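PDB 5ZIG: cellobiose 2-epimerase, which probably catalyses the reversible epimerisation of cellobiose to 4-O-beta-D-glucopyranosyl-D-mannose. Local coordinates for residues 96-104 against 115-125; 40-48 against 373-381. All coordinates share one frame; numbering follows the deposited sequence. Where two conformers were deposited one is given.

Contact 1: residues 96-104 against 115-125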
# COMPACT_ATOMS: atom_id res chain seq x y z
N ASP A 96 -1.66 19.73 -10.30
CA ASP A 96 -2.19 20.42 -11.48
C ASP A 96 -2.90 21.67 -10.97
O ASP A 96 -4.04 21.62 -10.53
CB ASP A 96 -3.12 19.49 -12.28
CG ASP A 96 -3.71 20.16 -13.56
OD1 ASP A 96 -4.41 19.49 -14.36
OD2 ASP A 96 -3.48 21.36 -13.75
N ALA A 97 -2.20 22.81 -11.02
CA ALA A 97 -2.77 24.05 -10.50
C ALA A 97 -3.95 24.54 -11.33
O ALA A 97 -4.70 25.39 -10.85
CB ALA A 97 -1.70 25.14 -10.42
N THR A 98 -4.13 24.02 -12.54
CA THR A 98 -5.24 24.43 -13.40
C THR A 98 -6.48 23.58 -13.16
O THR A 98 -7.54 24.09 -12.80
CB THR A 98 -4.81 24.38 -14.88
OG1 THR A 98 -3.66 25.21 -15.08
CG2 THR A 98 -5.94 24.84 -15.78
N HIS A 99 -6.36 22.27 -13.36
CA HIS A 99 -7.52 21.39 -13.29
C HIS A 99 -7.61 20.62 -11.98
O HIS A 99 -8.51 19.79 -11.83
CB HIS A 99 -7.51 20.40 -14.46
CG HIS A 99 -7.30 21.06 -15.80
ND1 HIS A 99 -8.33 21.64 -16.52
CD2 HIS A 99 -6.18 21.23 -16.54
CE1 HIS A 99 -7.85 22.14 -17.64
NE2 HIS A 99 -6.55 21.90 -17.68
N ARG A 100 -6.69 20.87 -11.05
CA ARG A 100 -6.64 20.22 -9.73
C ARG A 100 -6.32 18.72 -9.84
O ARG A 100 -6.13 18.19 -10.94
CB ARG A 100 -7.94 20.45 -8.96
CG ARG A 100 -8.37 21.91 -8.93
CD ARG A 100 -7.19 22.82 -8.64
NE ARG A 100 -7.45 24.19 -9.07
CZ ARG A 100 -7.48 25.23 -8.24
NH1 ARG A 100 -7.27 25.04 -6.94
NH2 ARG A 100 -7.73 26.45 -8.71
N GLY A 101 -6.26 18.05 -8.69
CA GLY A 101 -5.69 16.71 -8.65
C GLY A 101 -4.20 16.75 -8.98
O GLY A 101 -3.58 17.81 -9.11
N PHE A 102 -3.64 15.56 -9.15
CA PHE A 102 -2.21 15.40 -9.32
C PHE A 102 -1.90 14.66 -10.62
O PHE A 102 -2.57 13.67 -10.95
CB PHE A 102 -1.59 14.66 -8.10
CG PHE A 102 -1.75 15.43 -6.81
CD1 PHE A 102 -2.93 15.38 -6.10
CD2 PHE A 102 -0.74 16.26 -6.36
CE1 PHE A 102 -3.10 16.12 -4.96
CE2 PHE A 102 -0.91 17.00 -5.23
CZ PHE A 102 -2.09 16.93 -4.52
N PHE A 103 -0.91 15.16 -11.35
CA PHE A 103 -0.40 14.46 -12.53
C PHE A 103 0.22 13.11 -12.16
O PHE A 103 0.72 12.91 -11.05
CB PHE A 103 0.68 15.30 -13.23
CG PHE A 103 0.23 16.64 -13.68
CD1 PHE A 103 -0.79 16.77 -14.61
CD2 PHE A 103 0.84 17.79 -13.20
CE1 PHE A 103 -1.20 18.02 -15.03
CE2 PHE A 103 0.44 19.05 -13.62
CZ PHE A 103 -0.57 19.16 -14.54
N TRP A 104 0.22 12.19 -13.13
CA TRP A 104 0.76 10.85 -12.94
C TRP A 104 2.29 10.87 -12.82
O TRP A 104 2.86 10.14 -11.99
CB TRP A 104 0.32 9.97 -14.12
CG TRP A 104 0.85 8.59 -14.06
CD1 TRP A 104 1.70 8.02 -14.95
CD2 TRP A 104 0.53 7.58 -13.10
NE1 TRP A 104 1.97 6.73 -14.58
CE2 TRP A 104 1.26 6.43 -13.46
CE3 TRP A 104 -0.28 7.55 -11.95
CZ2 TRP A 104 1.21 5.25 -12.71
CZ3 TRP A 104 -0.34 6.37 -11.22
CH2 TRP A 104 0.42 5.23 -11.60
N ARG A 115 0.15 13.60 -17.90
CA ARG A 115 -0.83 14.51 -17.29
C ARG A 115 -2.13 13.83 -16.94
O ARG A 115 -3.03 14.49 -16.42
CB ARG A 115 -1.08 15.75 -18.18
CG ARG A 115 0.18 16.49 -18.74
CD ARG A 115 -0.15 17.68 -19.73
NE ARG A 115 0.94 18.66 -19.78
CZ ARG A 115 0.94 19.81 -19.11
NH1 ARG A 115 -0.05 20.07 -18.29
NH2 ARG A 115 1.95 20.66 -19.24
N VAL A 116 -2.28 12.54 -17.24
CA VAL A 116 -3.50 11.81 -16.88
C VAL A 116 -3.65 11.74 -15.36
O VAL A 116 -2.67 11.69 -14.61
CB VAL A 116 -3.46 10.40 -17.52
CG1 VAL A 116 -4.30 9.40 -16.74
CG2 VAL A 116 -3.91 10.48 -18.99
N LYS A 117 -4.92 11.80 -14.90
CA LYS A 117 -5.27 11.73 -13.48
C LYS A 117 -5.74 10.32 -13.14
O LYS A 117 -6.90 9.97 -13.35
CB LYS A 117 -6.35 12.75 -13.14
CG LYS A 117 -6.10 14.10 -13.72
CD LYS A 117 -4.73 14.61 -13.25
CE LYS A 117 -4.86 15.81 -12.34
NZ LYS A 117 -5.22 17.07 -13.08
N LYS A 118 -4.84 9.51 -12.60
CA LYS A 118 -5.20 8.18 -12.15
C LYS A 118 -5.69 8.25 -10.71
O LYS A 118 -5.01 8.80 -9.84
CB LYS A 118 -4.01 7.22 -12.27
CG LYS A 118 -3.42 7.17 -13.68
CD LYS A 118 -2.71 5.85 -13.97
CE LYS A 118 -1.99 5.87 -15.32
NZ LYS A 118 -1.63 4.49 -15.77
N LEU A 119 -6.88 7.70 -10.46
CA LEU A 119 -7.41 7.70 -9.11
C LEU A 119 -6.48 6.97 -8.16
O LEU A 119 -6.30 7.39 -7.01
CB LEU A 119 -8.81 7.09 -9.09
CG LEU A 119 -9.89 8.12 -9.44
CD1 LEU A 119 -9.76 8.65 -10.88
CD2 LEU A 119 -11.24 7.55 -9.18
N TYR A 120 -5.84 5.91 -8.64
CA TYR A 120 -4.85 5.21 -7.84
C TYR A 120 -3.84 6.17 -7.26
O TYR A 120 -3.60 6.19 -6.05
CB TYR A 120 -4.16 4.15 -8.67
CG TYR A 120 -3.21 3.29 -7.87
CD1 TYR A 120 -1.87 3.65 -7.72
CD2 TYR A 120 -3.65 2.13 -7.25
CE1 TYR A 120 -1.00 2.87 -6.98
CE2 TYR A 120 -2.78 1.34 -6.51
CZ TYR A 120 -1.46 1.71 -6.39
OH TYR A 120 -0.59 0.92 -5.65
N GLY A 121 -3.24 7.00 -8.11
CA GLY A 121 -2.25 7.95 -7.63
C GLY A 121 -2.83 9.10 -6.83
O GLY A 121 -2.23 9.55 -5.85
N ASN A 122 -3.97 9.62 -7.27
CA ASN A 122 -4.62 10.67 -6.49
C ASN A 122 -5.07 10.15 -5.12
O ASN A 122 -5.05 10.91 -4.14
CB ASN A 122 -5.80 11.23 -7.30
CG ASN A 122 -5.33 12.21 -8.37
OD1 ASN A 122 -5.30 13.42 -8.15
ND2 ASN A 122 -4.93 11.70 -9.52
N ALA A 123 -5.45 8.87 -5.03
CA ALA A 123 -5.70 8.24 -3.72
C ALA A 123 -4.47 8.33 -2.83
O ALA A 123 -4.52 8.86 -1.72
CB ALA A 123 -6.11 6.78 -3.88
N PHE A 124 -3.33 7.79 -3.31
CA PHE A 124 -2.10 7.84 -2.53
C PHE A 124 -1.76 9.26 -2.10
O PHE A 124 -1.25 9.47 -1.00
CB PHE A 124 -0.93 7.23 -3.31
CG PHE A 124 -0.64 5.81 -2.93
CD1 PHE A 124 0.06 5.52 -1.78
CD2 PHE A 124 -1.13 4.77 -3.70
CE1 PHE A 124 0.30 4.19 -1.39
CE2 PHE A 124 -0.91 3.44 -3.32
CZ PHE A 124 -0.18 3.15 -2.16
N ALA A 125 -2.05 10.26 -2.94
CA ALA A 125 -1.80 11.64 -2.53
C ALA A 125 -2.64 12.00 -1.32
O ALA A 125 -2.16 12.63 -0.37
CB ALA A 125 -2.08 12.61 -3.69
O HOH W 1 -2.34 10.94 -12.08

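Contact 2: residues 40-48 against 373-381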
# COMPACT_ATOMS: atom_id res chain seq x y z
N GLY A 40 12.18 16.74 -4.30
CA GLY A 40 11.67 15.38 -4.38
C GLY A 40 12.82 14.37 -4.28
O GLY A 40 13.93 14.68 -3.86
N PHE A 41 12.52 13.14 -4.70
CA PHE A 41 13.43 12.01 -4.66
C PHE A 41 13.68 11.49 -6.07
O PHE A 41 12.82 11.62 -6.96
CB PHE A 41 12.88 10.86 -3.80
CG PHE A 41 12.77 11.18 -2.33
CD1 PHE A 41 11.95 12.19 -1.88
CD2 PHE A 41 13.51 10.44 -1.40
CE1 PHE A 41 11.85 12.48 -0.53
CE2 PHE A 41 13.43 10.73 -0.05
CZ PHE A 41 12.59 11.75 0.39
N TYR A 42 14.85 10.88 -6.28
CA TYR A 42 15.22 10.40 -7.61
C TYR A 42 14.19 9.40 -8.12
O TYR A 42 13.57 8.67 -7.35
CB TYR A 42 16.63 9.78 -7.63
CG TYR A 42 17.71 10.80 -7.32
CD1 TYR A 42 17.92 11.88 -8.15
CD2 TYR A 42 18.49 10.69 -6.15
CE1 TYR A 42 18.89 12.84 -7.86
CE2 TYR A 42 19.46 11.64 -5.86
CZ TYR A 42 19.65 12.71 -6.73
OH TYR A 42 20.60 13.66 -6.46
N GLY A 43 14.00 9.42 -9.44
CA GLY A 43 12.91 8.69 -10.06
C GLY A 43 13.17 7.24 -10.33
O GLY A 43 12.21 6.47 -10.45
N SER A 44 14.44 6.84 -10.43
CA SER A 44 14.80 5.44 -10.66
C SER A 44 16.16 5.13 -10.03
O SER A 44 17.11 5.89 -10.22
CB SER A 44 14.84 5.12 -12.15
OG SER A 44 15.02 3.74 -12.35
N ILE A 45 16.24 4.01 -9.29
CA ILE A 45 17.47 3.59 -8.61
C ILE A 45 17.71 2.11 -8.87
O ILE A 45 16.84 1.27 -8.61
CB ILE A 45 17.40 3.81 -7.08
CG1 ILE A 45 17.00 5.24 -6.73
CG2 ILE A 45 18.74 3.39 -6.40
CD1 ILE A 45 16.32 5.34 -5.38
N THR A 46 18.92 1.78 -9.34
CA THR A 46 19.36 0.39 -9.42
C THR A 46 20.60 0.28 -8.54
O THR A 46 20.49 0.20 -7.32
CB THR A 46 19.65 -0.03 -10.86
OG1 THR A 46 20.75 0.74 -11.35
CG2 THR A 46 18.42 0.20 -11.73
N THR A 47 21.80 0.27 -9.14
CA THR A 47 23.05 0.37 -8.40
C THR A 47 23.26 1.76 -7.84
O THR A 47 23.97 1.94 -6.85
CB THR A 47 24.23 0.01 -9.32
OG1 THR A 47 24.60 1.18 -10.06
CG2 THR A 47 23.85 -1.08 -10.31
N GLY A 48 22.69 2.77 -8.49
CA GLY A 48 22.71 4.13 -8.02
C GLY A 48 21.54 4.85 -8.65
O GLY A 48 20.84 4.28 -9.49
N GLY A 373 17.52 -7.31 -13.18
CA GLY A 373 16.75 -6.57 -14.15
C GLY A 373 15.63 -5.73 -13.57
O GLY A 373 14.84 -5.17 -14.33
N TYR A 374 15.58 -5.59 -12.26
CA TYR A 374 14.60 -4.77 -11.55
C TYR A 374 15.27 -3.67 -10.82
O TYR A 374 16.43 -3.75 -10.52
CB TYR A 374 13.79 -5.54 -10.53
CG TYR A 374 12.96 -6.61 -11.10
CD1 TYR A 374 11.67 -6.38 -11.45
CD2 TYR A 374 13.46 -7.84 -11.27
CE1 TYR A 374 10.90 -7.37 -11.97
CE2 TYR A 374 12.73 -8.82 -11.80
CZ TYR A 374 11.45 -8.58 -12.16
OH TYR A 374 10.76 -9.61 -12.66
N GLU A 375 14.52 -2.64 -10.53
CA GLU A 375 15.07 -1.56 -9.78
C GLU A 375 14.92 -1.71 -8.28
O GLU A 375 14.18 -2.49 -7.80
CB GLU A 375 14.53 -0.22 -10.19
CG GLU A 375 13.05 -0.15 -10.32
CD GLU A 375 12.65 0.75 -11.45
OE1 GLU A 375 13.51 1.29 -12.18
OE2 GLU A 375 11.45 0.92 -11.60
N LYS A 376 15.71 -0.91 -7.63
CA LYS A 376 15.71 -0.77 -6.22
C LYS A 376 14.67 0.27 -5.83
O LYS A 376 14.08 0.17 -4.82
CB LYS A 376 17.01 -0.26 -5.76
CG LYS A 376 17.88 -1.26 -5.13
CD LYS A 376 17.28 -2.00 -3.98
CE LYS A 376 18.15 -3.21 -3.76
NZ LYS A 376 19.52 -2.79 -3.46
N GLY A 377 14.53 1.29 -6.65
CA GLY A 377 13.57 2.34 -6.44
C GLY A 377 13.07 2.89 -7.75
O GLY A 377 13.80 2.94 -8.66
N GLY A 378 11.80 3.27 -7.83
CA GLY A 378 11.27 3.84 -9.06
C GLY A 378 9.79 4.10 -8.97
O GLY A 378 9.24 4.33 -7.89
N MET A 379 9.14 4.04 -10.13
CA MET A 379 7.70 4.30 -10.20
C MET A 379 6.92 3.29 -9.38
O MET A 379 5.80 3.58 -8.93
CB MET A 379 7.22 4.25 -11.65
CG MET A 379 7.89 5.27 -12.56
SD MET A 379 6.91 6.77 -12.64
CE MET A 379 5.32 6.14 -13.19
N TRP A 380 7.46 2.10 -9.19
CA TRP A 380 6.71 1.02 -8.57
C TRP A 380 7.26 0.61 -7.21
O TRP A 380 6.58 -0.12 -6.47
CB TRP A 380 6.68 -0.19 -9.51
CG TRP A 380 5.75 -0.02 -10.67
CD1 TRP A 380 4.38 0.02 -10.64
CD2 TRP A 380 6.12 0.14 -12.05
NE1 TRP A 380 3.88 0.19 -11.91
CE2 TRP A 380 4.92 0.26 -12.79
CE3 TRP A 380 7.34 0.18 -12.74
CZ2 TRP A 380 4.92 0.42 -14.18
CZ3 TRP A 380 7.33 0.34 -14.11
CH2 TRP A 380 6.13 0.46 -14.82
N LYS A 381 8.46 1.05 -6.83
CA LYS A 381 8.95 0.72 -5.51
C LYS A 381 9.49 1.97 -4.84
O LYS A 381 10.41 2.62 -5.34
CB LYS A 381 9.99 -0.39 -5.57
CG LYS A 381 10.76 -0.63 -4.28
CD LYS A 381 11.71 -1.80 -4.47
CE LYS A 381 12.34 -2.23 -3.13
NZ LYS A 381 13.53 -1.40 -2.86

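Contact 1: residues 96-104 against 115-125
Lys-118 lies over one face of the Trp-104 indole, in a connection of the alpha/alpha barrel that leads from helix 77-94 to helix 119-136. Its CD sits 3.6 Å from the centroid of the six-membered ring, a CH-pi contact; the chain, extended beyond CG, carries NZ on over the same face, 4.5 Å from that centroid, as a cation-pi partner. Deeper in, Lys-117 is bent at chi2, chi3 and chi4, which folds its chain past the backbone of Gly-101. NZ there gives a hydrogen bond to Arg-100 O at 2.6 Å and a weaker one, within a salt bridge, to Asp-96 OD1 at 2.9 Å. Asn-122 uses both ends of its amide: OD1 takes the N-H of Phe-102 at 2.9 Å, while ND2 donates almost straight (176°) to Lys-118 O and only weakly to Phe-102 O. The straight bond to Lys-118 O probably fixes the flip of the amide, with OD1 facing the loop. One turn further along the helix, Ala-125 CB meets a face of the Phe-102 ring. A water joins the backbones, donating to Phe-102 O and to Val-116 O (2.7 Å) and accepting from Lys-118 N. In the outer shell Asp-96 OD2 forms an Asx turn with Thr-98 N, widened to an Asx motif by His-99 N at 3.0 Å, both from the same face of the carboxylate.

Contact 2: residues 40-48 against 373-381
The carbonyl oxygen of Ile-45 is held by two backbone N-H groups, Lys-376 N at 2.6 Å and Gly-377 N at 3.0 Å, so two residues of one segment face a single residue of the other: a classic beta bulge. Ile-45 N completes the pair by donating to Gly-377 O at 2.7 Å, making Ile-45 and Gly-377 an antiparallel hydrogen-bonded pair. This lone bridge joins the short strand 44-45, near the start of the barrel, to the loop that precedes its final helix, 384-402. The backbones press close because glycines line the seam; a CB on Gly-377 would clash with Ile-45 CD1, and Gly-378 CA packs 3.1 Å from Gly-43 O in a CA-H...O contact.

Beside the bulge, Glu-375 has CG between its backbone N and carbonyl carbon (chi1 48°) and bends again at chi2, which swings the carboxylate back along the seam to Ser-44. There Ser-44 OG donates to Glu-375 OE1 at 2.9 Å, from above the carboxylate plane (40° out of it). With an alanine here CB would still lie against Ile-45 O, but the Ser-44 hydroxyl would probably lose this acceptor and be less fixed in its rotation.

Lys-376 lays its CB and CG by Thr-46 O, then carries NZ away to Asp-354 and Gly-358 O. Its own carbonyl is taken by a neighbour in the same loop: Lys-381 NZ, salt-bridged to Glu-359 as well, donates to Lys-376 O at 2.6 Å, in the carbonyl plane and on a lone pair.

Contact 1 falls within the span of chain, mostly helical, whose two ends contact 2 brings together: residues 40-48 and 373-381 join the early and late parts of the barrel, while 96-104 and 115-125 hold together the connection between helices 77-94 and 119-136. Their centres are about 21 Å apart, and each lies about 17 Å from the centre of the chain. They nevertheless touch, Met-379 CE packing 3.7 Å from Trp-104 NE1, so the indole has Lys-118 of contact 1 on one face and a methyl group of contact 2 by its nitrogen. In relatives of this family the substrate occupies the central cleft of the barrel, and a similar place is likely here.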